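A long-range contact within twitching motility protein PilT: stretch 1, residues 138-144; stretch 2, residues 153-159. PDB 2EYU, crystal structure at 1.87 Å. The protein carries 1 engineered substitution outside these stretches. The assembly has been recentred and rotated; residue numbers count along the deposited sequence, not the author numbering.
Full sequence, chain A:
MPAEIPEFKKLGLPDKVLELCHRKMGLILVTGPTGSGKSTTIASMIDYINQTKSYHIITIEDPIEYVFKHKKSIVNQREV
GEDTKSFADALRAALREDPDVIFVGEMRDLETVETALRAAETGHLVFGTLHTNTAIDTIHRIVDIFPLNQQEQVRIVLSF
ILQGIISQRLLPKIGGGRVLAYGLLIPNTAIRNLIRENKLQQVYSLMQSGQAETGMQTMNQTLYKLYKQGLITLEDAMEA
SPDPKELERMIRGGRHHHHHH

Stretch 1 138-144: TIHRIVD
Stretch 2 (153-159) QVRIVLS

A single methyl, Leu 158 CD1, touches three residues of the first stretch: it lies 3.8 Å from Ile 142 CG2, 4.2 Å from Val 143 CG2 and 4.4 Å from Ile 139 CG2. No hydrogen bond links the two stretches; their contact rests on aliphatic packing, with one arginine lying against a valine. Both are helical throughout, with phi near -60° and psi mostly near -45°, except -66° at Gln 153 and -20° to -28° at Asp 144, Ile 156 and Ser 159. Their N-to-C directions differ by 131°, roughly antiparallel but oblique. The axes approach to 9.3 Å, and Val 143 and Val 154 set the register, their CA atoms 5.9 Å apart.

Leu 158, chi1 -94° and chi2 t, points toward the first helix; its branched apolar end puts CD1 among residues within about one turn. Buried Ile 139 (m,t, sideways) and Ile 142 (m,m, toward, its end leading away) each offer it a CG2 methyl. Val 154 (t), one turn earlier, also points toward its partner; its CG1 lies 4.0 Å from Val 143 CG2 and 4.1 Å from Ile 142 CG2. Both valines are small, and the CA atoms are nearest here.

Val 143 (t) points sideways, yet has the largest covered area. Its CG1 meets Arg 155 NH1 at 4.0 Å, obliquely to the guanidinium. Arg 155 starts t,t, with chi3 near -6° and chi4 near -91°; its long aliphatic portion carries the charged group to this contact.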

# COMPACT_ATOMS: atom_id res chain seq x y z
N THR A 138 2.51 -1.61 9.50
CA THR A 138 1.59 -0.70 8.82
C THR A 138 0.29 -0.56 9.61
O THR A 138 -0.21 0.55 9.80
CB THR A 138 1.34 -1.18 7.39
OG1 THR A 138 2.53 -0.90 6.63
CG2 THR A 138 0.18 -0.45 6.74
N ILE A 139 -0.16 -1.73 10.05
CA ILE A 139 -1.41 -1.80 10.83
C ILE A 139 -1.24 -1.17 12.19
O ILE A 139 -2.10 -0.46 12.69
CB ILE A 139 -1.88 -3.26 10.95
CG1 ILE A 139 -2.21 -3.84 9.59
CG2 ILE A 139 -3.05 -3.37 11.93
CD1 ILE A 139 -2.41 -5.35 9.57
N HIS A 140 -0.09 -1.39 12.80
CA HIS A 140 0.19 -0.79 14.10
C HIS A 140 0.36 0.71 14.05
O HIS A 140 -0.04 1.47 14.95
CB HIS A 140 1.49 -1.43 14.61
CG HIS A 140 1.29 -2.82 15.15
ND1 HIS A 140 0.34 -3.12 16.10
CD2 HIS A 140 1.93 -3.97 14.89
CE1 HIS A 140 0.40 -4.41 16.40
NE2 HIS A 140 1.37 -4.95 15.66
N ARG A 141 0.99 1.23 12.99
CA ARG A 141 1.12 2.67 12.87
C ARG A 141 -0.25 3.32 12.71
O ARG A 141 -0.58 4.35 13.31
CB ARG A 141 2.01 3.04 11.68
CG ARG A 141 1.95 4.51 11.28
CD ARG A 141 3.15 5.30 11.74
NE ARG A 141 4.44 4.74 11.41
CZ ARG A 141 5.38 5.20 10.61
NH1 ARG A 141 5.23 6.33 9.94
NH2 ARG A 141 6.51 4.51 10.45
N ILE A 142 -1.07 2.69 11.86
CA ILE A 142 -2.39 3.25 11.62
C ILE A 142 -3.18 3.27 12.92
O ILE A 142 -3.72 4.31 13.30
CB ILE A 142 -3.17 2.49 10.54
CG1 ILE A 142 -2.66 2.75 9.12
CG2 ILE A 142 -4.66 2.83 10.64
CD1 ILE A 142 -2.56 4.24 8.84
N VAL A 143 -3.22 2.14 13.63
CA VAL A 143 -4.05 2.11 14.84
C VAL A 143 -3.47 2.93 15.98
O VAL A 143 -4.18 3.68 16.65
CB VAL A 143 -4.21 0.65 15.30
CG1 VAL A 143 -4.81 0.61 16.70
CG2 VAL A 143 -5.04 -0.11 14.28
N ASP A 144 -2.17 2.78 16.22
CA ASP A 144 -1.49 3.31 17.39
C ASP A 144 -1.44 4.82 17.39
O ASP A 144 -1.23 5.53 18.37
CB ASP A 144 -0.04 2.78 17.44
CG ASP A 144 0.11 1.56 18.32
OD1 ASP A 144 -0.24 0.45 17.84
OD2 ASP A 144 0.59 1.71 19.46
N GLN A 153 -11.81 0.55 18.02
CA GLN A 153 -12.60 1.16 16.95
C GLN A 153 -11.89 1.13 15.60
O GLN A 153 -12.34 0.46 14.67
CB GLN A 153 -12.97 2.60 17.31
CG GLN A 153 -14.31 2.99 16.68
CD GLN A 153 -14.72 4.42 16.98
OE1 GLN A 153 -14.86 4.82 18.13
NE2 GLN A 153 -14.90 5.18 15.91
N VAL A 154 -10.79 1.84 15.48
CA VAL A 154 -9.92 1.83 14.31
C VAL A 154 -9.52 0.45 13.88
O VAL A 154 -9.49 0.15 12.68
CB VAL A 154 -8.59 2.56 14.64
CG1 VAL A 154 -7.77 2.70 13.37
CG2 VAL A 154 -8.87 3.88 15.30
N ARG A 155 -9.19 -0.43 14.85
CA ARG A 155 -8.77 -1.76 14.38
C ARG A 155 -9.88 -2.45 13.60
O ARG A 155 -9.65 -3.03 12.53
CB ARG A 155 -8.31 -2.63 15.54
CG ARG A 155 -7.55 -3.88 15.15
CD ARG A 155 -7.25 -4.75 16.36
NE ARG A 155 -7.63 -4.13 17.62
CZ ARG A 155 -6.95 -3.36 18.45
NH1 ARG A 155 -5.69 -3.01 18.21
NH2 ARG A 155 -7.52 -2.91 19.56
N ILE A 156 -11.11 -2.41 14.09
CA ILE A 156 -12.20 -3.15 13.43
C ILE A 156 -12.71 -2.42 12.20
O ILE A 156 -13.19 -3.07 11.27
CB ILE A 156 -13.32 -3.43 14.45
CG1 ILE A 156 -12.93 -4.49 15.49
CG2 ILE A 156 -14.62 -3.79 13.73
CD1 ILE A 156 -13.29 -4.19 16.92
N VAL A 157 -12.63 -1.10 12.09
CA VAL A 157 -12.90 -0.42 10.82
C VAL A 157 -11.96 -0.94 9.74
O VAL A 157 -12.35 -1.27 8.63
CB VAL A 157 -12.73 1.10 10.95
CG1 VAL A 157 -12.77 1.81 9.61
CG2 VAL A 157 -13.79 1.71 11.87
N LEU A 158 -10.66 -1.01 10.07
CA LEU A 158 -9.71 -1.51 9.10
C LEU A 158 -10.10 -2.92 8.66
O LEU A 158 -9.99 -3.24 7.49
CB LEU A 158 -8.29 -1.58 9.66
CG LEU A 158 -7.33 -0.42 9.44
CD1 LEU A 158 -6.07 -0.63 10.28
CD2 LEU A 158 -6.98 -0.23 7.97
N SER A 159 -10.54 -3.73 9.64
CA SER A 159 -10.84 -5.12 9.28
C SER A 159 -11.90 -5.20 8.21
O SER A 159 -11.94 -6.20 7.47
CB SER A 159 -11.24 -5.93 10.52
OG SER A 159 -12.60 -5.70 10.88